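Local coordinates for PUA domain-containing protein (Archaeoglobus fulgidus DSM 4304, PDB 2Q07) that is of unknown function but belongs to the archaeosine synthase family and probably binds RNA through its PUA domain in the course of tRNA modification, at residues T38-Y43 with T48-R53; Y43-T48 with G191-L196; R73-L78 with L177-G182. All coordinates share one frame; numbering follows the deposited sequence.

How the contacts relate
Contacts 2 and 3 join the DUF5591 part of this C-terminal fragment, whose family is grouped with uracil-DNA glycosylase-like folds, to its pre-PUA part; contact 1 lies behind contact 2, within the DUF5591 part. Contacts 1 and 2 share Tyr43 and Thr48, and their centres lie about 8 Å apart, whereas the centre of contact 3 is about 15 Å from that of contact 2 and 19 Å from that of contact 1. Polar links bridge these gaps: His49 ND1 is 2.7 Å from Arg73 NH2, and Glu76 OE1 probably bonds both Tyr193 OH (2.6 Å) and Leu44 N (2.7 Å). The roles of these residues in the whole protein are not known.

Contact 1 of 3, residues T38-Y43 with T48-R53; sequences TARKPY and THRALR
Tyr43 and His49 form the close-packed side of this contact, where a loop folds back on the helix that follows it. The carbonyl oxygen Tyr43 O lies 3.4 Å from His49 CB and approaches the imidazole obliquely, while Tyr43 CB rests 3.9 Å from His49 CE1. Beside the same ring, Thr38 CG2 is 3.9 Å from His49 CD2 and 4.0 Å from Thr48 CB. The methyl is placed there because it stands trans to the carbonyl carbon, leaving OG1 (chi1 51°) to turn back into its own loop and bond Arg40 O at 2.8 Å. The imidazole is gripped at both nitrogens, ND1 by Arg73 and NE2 by Pro36 O, which fixes its rotation. Helix 47-55, capped at its start by Ser46 OG accepting from His49 N, is the connecting helix of a beta-alpha-beta crossover between the adjacent parallel strands 31-36 and 61-65, and His49 faces that sheet, touching Leu35 and Ile64. The outer side is much looser. There the extended Arg40 and the Arg50 chain, bent at chi3, bring only their ends together: Arg40 NH1 and Arg50 NH2 are 3.9 Å apart, with the guanidinium planes inclined by 52°. Two like charges probably gain little from this approach, which is exposed to solvent; Arg50 NE is instead bonded to Thr45 O.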
loop_
_atom_site.group_PDB
_atom_site.type_symbol
_atom_site.label_atom_id
_atom_site.label_comp_id
_atom_site.label_asym_id
_atom_site.label_seq_id
_atom_site.Cartn_x
_atom_site.Cartn_y
_atom_site.Cartn_z
ATOM N N THR A 38 -5.584 -14.891 -2.887
ATOM C CA THR A 38 -6.217 -15.531 -4.036
ATOM C C THR A 38 -5.255 -15.580 -5.211
ATOM O O THR A 38 -4.221 -14.915 -5.199
ATOM C CB THR A 38 -7.484 -14.771 -4.474
ATOM O OG1 THR A 38 -7.167 -13.385 -4.636
ATOM C CG2 THR A 38 -8.600 -14.918 -3.430
ATOM N N ALA A 39 -5.609 -16.373 -6.220
ATOM C CA ALA A 39 -4.798 -16.514 -7.429
ATOM C C ALA A 39 -4.771 -15.190 -8.181
ATOM O O ALA A 39 -3.716 -14.747 -8.640
ATOM C CB ALA A 39 -5.374 -17.609 -8.322
ATOM N N ARG A 40 -5.937 -14.561 -8.308
ATOM C CA ARG A 40 -6.030 -13.285 -9.000
ATOM C C ARG A 40 -5.707 -12.115 -8.073
ATOM O O ARG A 40 -6.172 -12.066 -6.939
ATOM C CB ARG A 40 -7.426 -13.086 -9.591
ATOM C CG ARG A 40 -7.628 -11.709 -10.232
ATOM C CD ARG A 40 -8.928 -11.638 -11.005
ATOM N NE ARG A 40 -9.215 -10.290 -11.489
ATOM C CZ ARG A 40 -10.302 -9.966 -12.179
ATOM N NH1 ARG A 40 -11.201 -10.894 -12.472
ATOM N NH2 ARG A 40 -10.500 -8.713 -12.571
ATOM N N LYS A 41 -4.895 -11.187 -8.573
ATOM C CA LYS A 41 -4.511 -9.996 -7.824
ATOM C C LYS A 41 -4.740 -8.773 -8.722
ATOM O O LYS A 41 -4.827 -8.908 -9.942
ATOM C CB LYS A 41 -3.034 -10.066 -7.426
ATOM C CG LYS A 41 -2.651 -11.282 -6.586
ATOM C CD LYS A 41 -1.171 -11.241 -6.257
ATOM C CE LYS A 41 -0.694 -12.545 -5.639
ATOM N NZ LYS A 41 0.792 -12.550 -5.467
ATOM N N PRO A 42 -4.894 -7.573 -8.125
ATOM C CA PRO A 42 -4.868 -7.338 -6.675
ATOM C C PRO A 42 -6.063 -8.050 -6.045
ATOM O O PRO A 42 -7.134 -8.098 -6.640
ATOM C CB PRO A 42 -4.947 -5.817 -6.572
ATOM C CG PRO A 42 -5.756 -5.439 -7.769
ATOM C CD PRO A 42 -5.162 -6.322 -8.854
ATOM N N TYR A 43 -5.871 -8.594 -4.848
ATOM C CA TYR A 43 -6.905 -9.363 -4.154
ATOM C C TYR A 43 -8.352 -8.872 -4.191
ATOM O O TYR A 43 -9.279 -9.683 -4.272
ATOM C CB TYR A 43 -6.502 -9.563 -2.698
ATOM C CG TYR A 43 -5.102 -10.101 -2.524
ATOM C CD1 TYR A 43 -4.188 -9.444 -1.703
ATOM C CD2 TYR A 43 -4.696 -11.281 -3.155
ATOM C CE1 TYR A 43 -2.900 -9.946 -1.506
ATOM C CE2 TYR A 43 -3.397 -11.798 -2.961
ATOM C CZ TYR A 43 -2.512 -11.119 -2.135
ATOM O OH TYR A 43 -1.239 -11.595 -1.926
ATOM N N THR A 48 -13.383 -14.576 -5.156
ATOM C CA THR A 48 -13.666 -14.865 -3.751
ATOM C C THR A 48 -13.915 -13.590 -2.939
ATOM O O THR A 48 -14.948 -13.463 -2.283
ATOM C CB THR A 48 -12.522 -15.668 -3.096
ATOM O OG1 THR A 48 -12.416 -16.946 -3.731
ATOM C CG2 THR A 48 -12.795 -15.879 -1.617
ATOM N N HIS A 49 -12.985 -12.641 -2.981
ATOM C CA HIS A 49 -13.181 -11.410 -2.224
ATOM C C HIS A 49 -14.430 -10.664 -2.686
ATOM O O HIS A 49 -15.192 -10.163 -1.864
ATOM C CB HIS A 49 -11.935 -10.513 -2.302
ATOM C CG HIS A 49 -10.792 -11.021 -1.482
ATOM N ND1 HIS A 49 -9.923 -10.187 -0.810
ATOM C CD2 HIS A 49 -10.401 -12.286 -1.190
ATOM C CE1 HIS A 49 -9.051 -10.917 -0.137
ATOM N NE2 HIS A 49 -9.319 -12.193 -0.351
ATOM N N ARG A 50 -14.664 -10.605 -3.992
ATOM C CA ARG A 50 -15.858 -9.927 -4.484
ATOM C C ARG A 50 -17.147 -10.618 -4.013
ATOM O O ARG A 50 -18.089 -9.953 -3.579
ATOM C CB ARG A 50 -15.823 -9.828 -6.010
ATOM C CG ARG A 50 -14.973 -8.680 -6.514
ATOM C CD ARG A 50 -15.025 -8.533 -8.026
ATOM N NE ARG A 50 -14.334 -9.612 -8.725
ATOM C CZ ARG A 50 -14.940 -10.571 -9.420
ATOM N NH1 ARG A 50 -16.263 -10.594 -9.515
ATOM N NH2 ARG A 50 -14.217 -11.504 -10.033
ATOM N N ALA A 51 -17.183 -11.948 -4.079
ATOM C CA ALA A 51 -18.359 -12.699 -3.636
ATOM C C ALA A 51 -18.619 -12.422 -2.159
ATOM O O ALA A 51 -19.754 -12.177 -1.749
ATOM C CB ALA A 51 -18.149 -14.193 -3.862
ATOM N N LEU A 52 -17.558 -12.470 -1.360
ATOM C CA LEU A 52 -17.665 -12.211 0.071
ATOM C C LEU A 52 -18.226 -10.822 0.363
ATOM O O LEU A 52 -19.210 -10.677 1.083
ATOM C CB LEU A 52 -16.290 -12.339 0.725
ATOM C CG LEU A 52 -16.051 -13.603 1.537
ATOM C CD1 LEU A 52 -14.603 -13.640 2.026
ATOM C CD2 LEU A 52 -17.027 -13.629 2.707
ATOM N N ARG A 53 -17.591 -9.802 -0.201
ATOM C CA ARG A 53 -18.030 -8.428 0.012
ATOM C C ARG A 53 -19.399 -8.173 -0.593
ATOM O O ARG A 53 -20.030 -7.145 -0.334
ATOM C CB ARG A 53 -16.995 -7.462 -0.561
ATOM C CG ARG A 53 -15.722 -7.456 0.260
ATOM C CD ARG A 53 -14.623 -6.623 -0.358
ATOM N NE ARG A 53 -13.896 -5.905 0.682
ATOM C CZ ARG A 53 -14.239 -4.700 1.127
ATOM N NH1 ARG A 53 -15.289 -4.082 0.613
ATOM N NH2 ARG A 53 -13.549 -4.123 2.099
#

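Contact 2 of 3, residues Y43-T48 with G191-L196; sequences YLTSRT and GRYPEL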
loop_
_atom_site.group_PDB
_atom_site.type_symbol
_atom_site.label_atom_id
_atom_site.label_comp_id
_atom_site.label_asym_id
_atom_site.label_seq_id
_atom_site.Cartn_x
_atom_site.Cartn_y
_atom_site.Cartn_z
ATOM N N TYR A 43 -5.871 -8.594 -4.848
ATOM C CA TYR A 43 -6.905 -9.363 -4.154
ATOM C C TYR A 43 -8.352 -8.872 -4.191
ATOM O O TYR A 43 -9.279 -9.683 -4.272
ATOM C CB TYR A 43 -6.502 -9.563 -2.698
ATOM C CG TYR A 43 -5.102 -10.101 -2.524
ATOM C CD1 TYR A 43 -4.188 -9.444 -1.703
ATOM C CD2 TYR A 43 -4.696 -11.281 -3.155
ATOM C CE1 TYR A 43 -2.900 -9.946 -1.506
ATOM C CE2 TYR A 43 -3.397 -11.798 -2.961
ATOM C CZ TYR A 43 -2.512 -11.119 -2.135
ATOM O OH TYR A 43 -1.239 -11.595 -1.926
ATOM N N LEU A 44 -8.559 -7.564 -4.132
ATOM C CA LEU A 44 -9.921 -7.033 -4.126
ATOM C C LEU A 44 -10.734 -7.340 -5.391
ATOM O O LEU A 44 -11.968 -7.318 -5.361
ATOM C CB LEU A 44 -9.893 -5.522 -3.888
ATOM C CG LEU A 44 -11.216 -4.848 -3.552
ATOM C CD1 LEU A 44 -11.826 -5.478 -2.298
ATOM C CD2 LEU A 44 -10.968 -3.347 -3.340
ATOM N N THR A 45 -10.053 -7.622 -6.495
ATOM C CA THR A 45 -10.741 -7.929 -7.746
ATOM C C THR A 45 -10.970 -9.433 -7.932
ATOM O O THR A 45 -11.538 -9.851 -8.939
ATOM C CB THR A 45 -9.941 -7.445 -8.972
ATOM O OG1 THR A 45 -8.804 -8.296 -9.155
ATOM C CG2 THR A 45 -9.466 -6.004 -8.780
ATOM N N SER A 46 -10.521 -10.249 -6.980
ATOM C CA SER A 46 -10.699 -11.698 -7.093
ATOM C C SER A 46 -12.163 -12.108 -6.910
ATOM O O SER A 46 -12.931 -11.433 -6.233
ATOM C CB SER A 46 -9.855 -12.426 -6.045
ATOM O OG SER A 46 -10.433 -12.292 -4.755
ATOM N N ARG A 47 -12.549 -13.229 -7.507
ATOM C CA ARG A 47 -13.922 -13.691 -7.366
ATOM C C ARG A 47 -14.289 -13.962 -5.909
ATOM O O ARG A 47 -15.377 -13.615 -5.471
ATOM C CB ARG A 47 -14.151 -14.948 -8.204
ATOM C CG ARG A 47 -14.893 -14.680 -9.494
ATOM C CD ARG A 47 -15.216 -15.984 -10.178
ATOM N NE ARG A 47 -14.224 -16.355 -11.174
ATOM C CZ ARG A 47 -14.071 -17.588 -11.645
ATOM N NH1 ARG A 47 -14.840 -18.570 -11.193
ATOM N NH2 ARG A 47 -13.179 -17.829 -12.593
ATOM N N THR A 48 -13.383 -14.576 -5.156
ATOM C CA THR A 48 -13.666 -14.865 -3.751
ATOM C C THR A 48 -13.915 -13.590 -2.939
ATOM O O THR A 48 -14.948 -13.463 -2.283
ATOM C CB THR A 48 -12.522 -15.668 -3.096
ATOM O OG1 THR A 48 -12.416 -16.946 -3.731
ATOM C CG2 THR A 48 -12.795 -15.879 -1.617
ATOM N N GLY A 191 -12.099 6.767 -11.004
ATOM C CA GLY A 191 -11.603 5.641 -11.771
ATOM C C GLY A 191 -12.179 4.304 -11.342
ATOM O O GLY A 191 -12.843 4.205 -10.314
ATOM N N ARG A 192 -11.936 3.270 -12.143
ATOM C CA ARG A 192 -12.427 1.937 -11.815
ATOM C C ARG A 192 -11.285 1.109 -11.229
ATOM O O ARG A 192 -10.231 0.958 -11.851
ATOM C CB ARG A 192 -13.009 1.255 -13.064
ATOM C CG ARG A 192 -12.063 1.203 -14.255
ATOM C CD ARG A 192 -12.806 0.915 -15.570
ATOM N NE ARG A 192 -13.825 1.926 -15.864
ATOM C CZ ARG A 192 -14.431 2.067 -17.042
ATOM N NH1 ARG A 192 -14.127 1.264 -18.054
ATOM N NH2 ARG A 192 -15.351 3.009 -17.209
ATOM N N TYR A 193 -11.500 0.592 -10.021
ATOM C CA TYR A 193 -10.497 -0.218 -9.334
ATOM C C TYR A 193 -9.939 -1.293 -10.275
ATOM O O TYR A 193 -10.690 -1.913 -11.024
ATOM C CB TYR A 193 -11.120 -0.890 -8.108
ATOM C CG TYR A 193 -10.101 -1.424 -7.126
ATOM C CD1 TYR A 193 -9.530 -0.590 -6.168
ATOM C CD2 TYR A 193 -9.688 -2.758 -7.170
ATOM C CE1 TYR A 193 -8.575 -1.066 -5.272
ATOM C CE2 TYR A 193 -8.728 -3.246 -6.281
ATOM C CZ TYR A 193 -8.180 -2.393 -5.330
ATOM O OH TYR A 193 -7.267 -2.877 -4.409
ATOM N N PRO A 194 -8.619 -1.544 -10.235
ATOM C CA PRO A 194 -7.570 -0.939 -9.404
ATOM C C PRO A 194 -6.944 0.346 -9.959
ATOM O O PRO A 194 -5.971 0.856 -9.402
ATOM C CB PRO A 194 -6.545 -2.058 -9.297
ATOM C CG PRO A 194 -6.584 -2.642 -10.678
ATOM C CD PRO A 194 -8.084 -2.702 -10.985
ATOM N N GLU A 195 -7.503 0.871 -11.045
ATOM C CA GLU A 195 -6.975 2.086 -11.660
ATOM C C GLU A 195 -7.594 3.329 -11.037
ATOM O O GLU A 195 -8.293 4.090 -11.708
ATOM C CB GLU A 195 -7.251 2.074 -13.165
ATOM C CG GLU A 195 -6.772 0.813 -13.864
ATOM C CD GLU A 195 -6.967 0.876 -15.368
ATOM O OE1 GLU A 195 -8.087 1.214 -15.812
ATOM O OE2 GLU A 195 -6.002 0.585 -16.104
ATOM N N LEU A 196 -7.312 3.536 -9.756
ATOM C CA LEU A 196 -7.845 4.671 -9.018
ATOM C C LEU A 196 -7.050 5.948 -9.275
ATOM O O LEU A 196 -5.880 5.893 -9.650
ATOM C CB LEU A 196 -7.821 4.376 -7.514
ATOM C CG LEU A 196 -8.583 3.153 -6.997
ATOM C CD1 LEU A 196 -8.324 2.980 -5.507
ATOM C CD2 LEU A 196 -10.061 3.326 -7.269
#
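Thr45 and Pro194 mark the closest approach of the two backbones, their CA atoms 7.9 Å apart, and no hydrogen bond passes between the segments. On one side the chain makes a short 3-10 turn over residues 43-45 and then enters helix 47-55. Tyr43 O closes this turn by accepting from both Ser46 N and Ser46 OG, the latter at 2.9 Å and in the carbonyl plane. On the other side, residues 192-195 form a type VIa turn with a cis peptide between Tyr193 and Pro194, closed by Glu195 N to Arg192 O at 2.8 Å. An inverse gamma turn centred on Glu195 follows at once, so that the chain passes tightly from strand 188-190 to its antiparallel partner 197-200.

The Tyr193 ring projects from this bend. Leu44 CD2 lies over one face in a CH-pi contact, 3.7 Å from the ring centroid and 17° off its normal. Leu44 reaches this place with CG trans to the backbone N (chi1 -167°), while its CB comes to 3.5 Å from Tyr193 CE2. Pro194 CB covers the opposite face toward the rim, as is common where an aromatic residue precedes a cis proline. In the ring plane, Thr45 CG2 meets the edge at Tyr193 CD2, 3.6 Å away; OG1 of the same threonine turns instead to Pro42 O. Helix 168-181 adds Tyr169, whose ring meets that of Tyr193 with planes about 15° apart, and Ile172.

Across the interface the chemistry is therefore apolar, and the polar work is done at its margin. A single buried carboxylate oxygen, OE1 of Glu76, serves both partners of the CH-pi contact, so the DUF5591 part is bound to the pre-PUA hairpin by a hydrocarbon surface and a shared acceptor.

Contact 3 of 3, residues R73-L78 with L177-G182; sequences REFELL and LSYQFG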
loop_
_atom_site.group_PDB
_atom_site.type_symbol
_atom_site.label_atom_id
_atom_site.label_comp_id
_atom_site.label_asym_id
_atom_site.label_seq_id
_atom_site.Cartn_x
_atom_site.Cartn_y
_atom_site.Cartn_z
ATOM N N ARG A 73 -5.113 -4.656 3.415
ATOM C CA ARG A 73 -5.822 -4.290 2.197
ATOM C C ARG A 73 -5.364 -2.954 1.594
ATOM O O ARG A 73 -5.375 -2.779 0.375
ATOM C CB ARG A 73 -7.322 -4.244 2.473
ATOM C CG ARG A 73 -8.155 -3.683 1.324
ATOM C CD ARG A 73 -9.232 -4.661 0.916
ATOM N NE ARG A 73 -8.698 -5.719 0.072
ATOM C CZ ARG A 73 -9.206 -6.943 -0.023
ATOM N NH1 ARG A 73 -10.274 -7.296 0.683
ATOM N NH2 ARG A 73 -8.643 -7.811 -0.847
ATOM N N GLU A 74 -4.941 -2.029 2.451
ATOM C CA GLU A 74 -4.503 -0.700 2.009
ATOM C C GLU A 74 -3.236 -0.680 1.164
ATOM O O GLU A 74 -2.960 0.306 0.484
ATOM C CB GLU A 74 -4.299 0.216 3.217
ATOM C CG GLU A 74 -5.573 0.544 3.994
ATOM C CD GLU A 74 -6.053 -0.585 4.895
ATOM O OE1 GLU A 74 -5.390 -1.640 4.982
ATOM O OE2 GLU A 74 -7.103 -0.405 5.532
ATOM N N PHE A 75 -2.461 -1.757 1.208
ATOM C CA PHE A 75 -1.228 -1.819 0.440
ATOM C C PHE A 75 -1.314 -2.837 -0.694
ATOM O O PHE A 75 -0.314 -3.116 -1.346
ATOM C CB PHE A 75 -0.051 -2.193 1.354
ATOM C CG PHE A 75 0.127 -1.282 2.547
ATOM C CD1 PHE A 75 -0.162 -1.734 3.833
ATOM C CD2 PHE A 75 0.600 0.023 2.384
ATOM C CE1 PHE A 75 0.017 -0.906 4.941
ATOM C CE2 PHE A 75 0.786 0.863 3.487
ATOM C CZ PHE A 75 0.495 0.395 4.772
ATOM N N GLU A 76 -2.499 -3.380 -0.947
ATOM C CA GLU A 76 -2.623 -4.414 -1.971
ATOM C C GLU A 76 -2.370 -3.975 -3.419
ATOM O O GLU A 76 -2.401 -4.796 -4.323
ATOM C CB GLU A 76 -3.983 -5.119 -1.855
ATOM C CG GLU A 76 -5.088 -4.560 -2.711
ATOM C CD GLU A 76 -6.291 -5.499 -2.782
ATOM O OE1 GLU A 76 -7.083 -5.361 -3.735
ATOM O OE2 GLU A 76 -6.452 -6.366 -1.887
ATOM N N LEU A 77 -2.092 -2.692 -3.634
ATOM C CA LEU A 77 -1.828 -2.185 -4.982
ATOM C C LEU A 77 -0.347 -1.873 -5.212
ATOM O O LEU A 77 0.072 -1.591 -6.333
ATOM C CB LEU A 77 -2.679 -0.937 -5.251
ATOM C CG LEU A 77 -3.935 -1.143 -6.118
ATOM C CD1 LEU A 77 -4.555 -2.509 -5.869
ATOM C CD2 LEU A 77 -4.932 -0.029 -5.835
ATOM N N LEU A 78 0.441 -1.936 -4.146
ATOM C CA LEU A 78 1.871 -1.658 -4.225
ATOM C C LEU A 78 2.649 -2.880 -4.716
ATOM O O LEU A 78 2.131 -3.999 -4.691
ATOM C CB LEU A 78 2.396 -1.225 -2.853
ATOM C CG LEU A 78 1.861 0.116 -2.328
ATOM C CD1 LEU A 78 2.190 0.274 -0.860
ATOM C CD2 LEU A 78 2.465 1.257 -3.134
ATOM N N LEU A 177 0.351 7.024 -0.685
ATOM C CA LEU A 177 1.050 8.304 -0.613
ATOM C C LEU A 177 1.977 8.283 0.608
ATOM O O LEU A 177 3.143 8.691 0.546
ATOM C CB LEU A 177 0.029 9.436 -0.475
ATOM C CG LEU A 177 -0.601 9.940 -1.769
ATOM C CD1 LEU A 177 -1.619 11.041 -1.458
ATOM C CD2 LEU A 177 0.510 10.480 -2.682
ATOM N N SER A 178 1.438 7.796 1.719
ATOM C CA SER A 178 2.177 7.684 2.970
ATOM C C SER A 178 3.379 6.765 2.758
ATOM O O SER A 178 4.511 7.117 3.073
ATOM C CB SER A 178 1.253 7.119 4.052
ATOM O OG SER A 178 1.872 7.115 5.323
ATOM N N TYR A 179 3.113 5.586 2.202
ATOM C CA TYR A 179 4.148 4.601 1.920
ATOM C C TYR A 179 5.303 5.209 1.098
ATOM O O TYR A 179 6.462 5.210 1.518
ATOM C CB TYR A 179 3.527 3.427 1.147
ATOM C CG TYR A 179 4.457 2.258 0.915
ATOM C CD1 TYR A 179 4.479 1.176 1.795
ATOM C CD2 TYR A 179 5.335 2.243 -0.171
ATOM C CE1 TYR A 179 5.348 0.113 1.607
ATOM C CE2 TYR A 179 6.215 1.180 -0.371
ATOM C CZ TYR A 179 6.214 0.120 0.526
ATOM O OH TYR A 179 7.089 -0.921 0.361
ATOM N N GLN A 180 4.963 5.733 -0.072
ATOM C CA GLN A 180 5.945 6.307 -0.993
ATOM C C GLN A 180 6.582 7.640 -0.631
ATOM O O GLN A 180 7.768 7.838 -0.884
ATOM C CB GLN A 180 5.320 6.441 -2.378
ATOM C CG GLN A 180 4.853 5.133 -2.970
ATOM C CD GLN A 180 4.041 5.334 -4.228
ATOM O OE1 GLN A 180 4.484 5.999 -5.161
ATOM N NE2 GLN A 180 2.851 4.750 -4.265
ATOM N N PHE A 181 5.814 8.545 -0.037
ATOM C CA PHE A 181 6.337 9.872 0.286
ATOM C C PHE A 181 6.219 10.315 1.735
ATOM O O PHE A 181 6.737 11.374 2.097
ATOM C CB PHE A 181 5.643 10.918 -0.597
ATOM C CG PHE A 181 5.603 10.555 -2.050
ATOM C CD1 PHE A 181 4.394 10.233 -2.663
ATOM C CD2 PHE A 181 6.771 10.516 -2.803
ATOM C CE1 PHE A 181 4.343 9.878 -3.999
ATOM C CE2 PHE A 181 6.735 10.159 -4.153
ATOM C CZ PHE A 181 5.519 9.838 -4.750
ATOM N N GLY A 182 5.537 9.533 2.565
ATOM C CA GLY A 182 5.400 9.916 3.955
ATOM C C GLY A 182 4.529 11.144 4.117
ATOM O O GLY A 182 4.741 11.942 5.031
#
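Leu78 and Tyr179 supply most of the surface buried here, with Phe75 adding a smaller share. Leu78 CD1 sits over one face of the Tyr179 ring in a CH-pi contact, 3.6 Å from the centroid and 18° off the normal. The methyl is displaced from the centre toward Tyr179 CG, the nearest ring atom at 3.5 Å. With CG trans to the backbone N, chi1 of -174° carries the tyrosine ring toward the 73-78 segment, and chi2 of 94° turns its face to Leu78. The other branch of Leu78, CD2, lies against the Gln180 side chain. Phe75 approaches Tyr179 obliquely, CE2 to CD1 at 4.1 Å, in simple apolar packing.

A type I turn from Phe75 to Leu78, closed by Leu78 N to Phe75 O at 3.1 Å, brings these two residues to the same helix. Behind it Arg73 grips Glu76 side-on in a salt bridge: NE meets OE2 from above the carboxylate plane, while NH2 comes to it on the syn side at 2.8 Å. Arg73 NH1 finds a further partner in Glu62.

Leu78 is the last residue modelled before a break in the chain. Tyr179 also packs on Tyr16 and Phe17 of helix 16-24, and Phe75 meets Ala21 of that helix and, edge-to-face, the ring of His175 on helix 168-181. Helix 168-181 thus lies between the DUF5591 part and strand 214-217, whose Met214 and Leu215 touch Gln180.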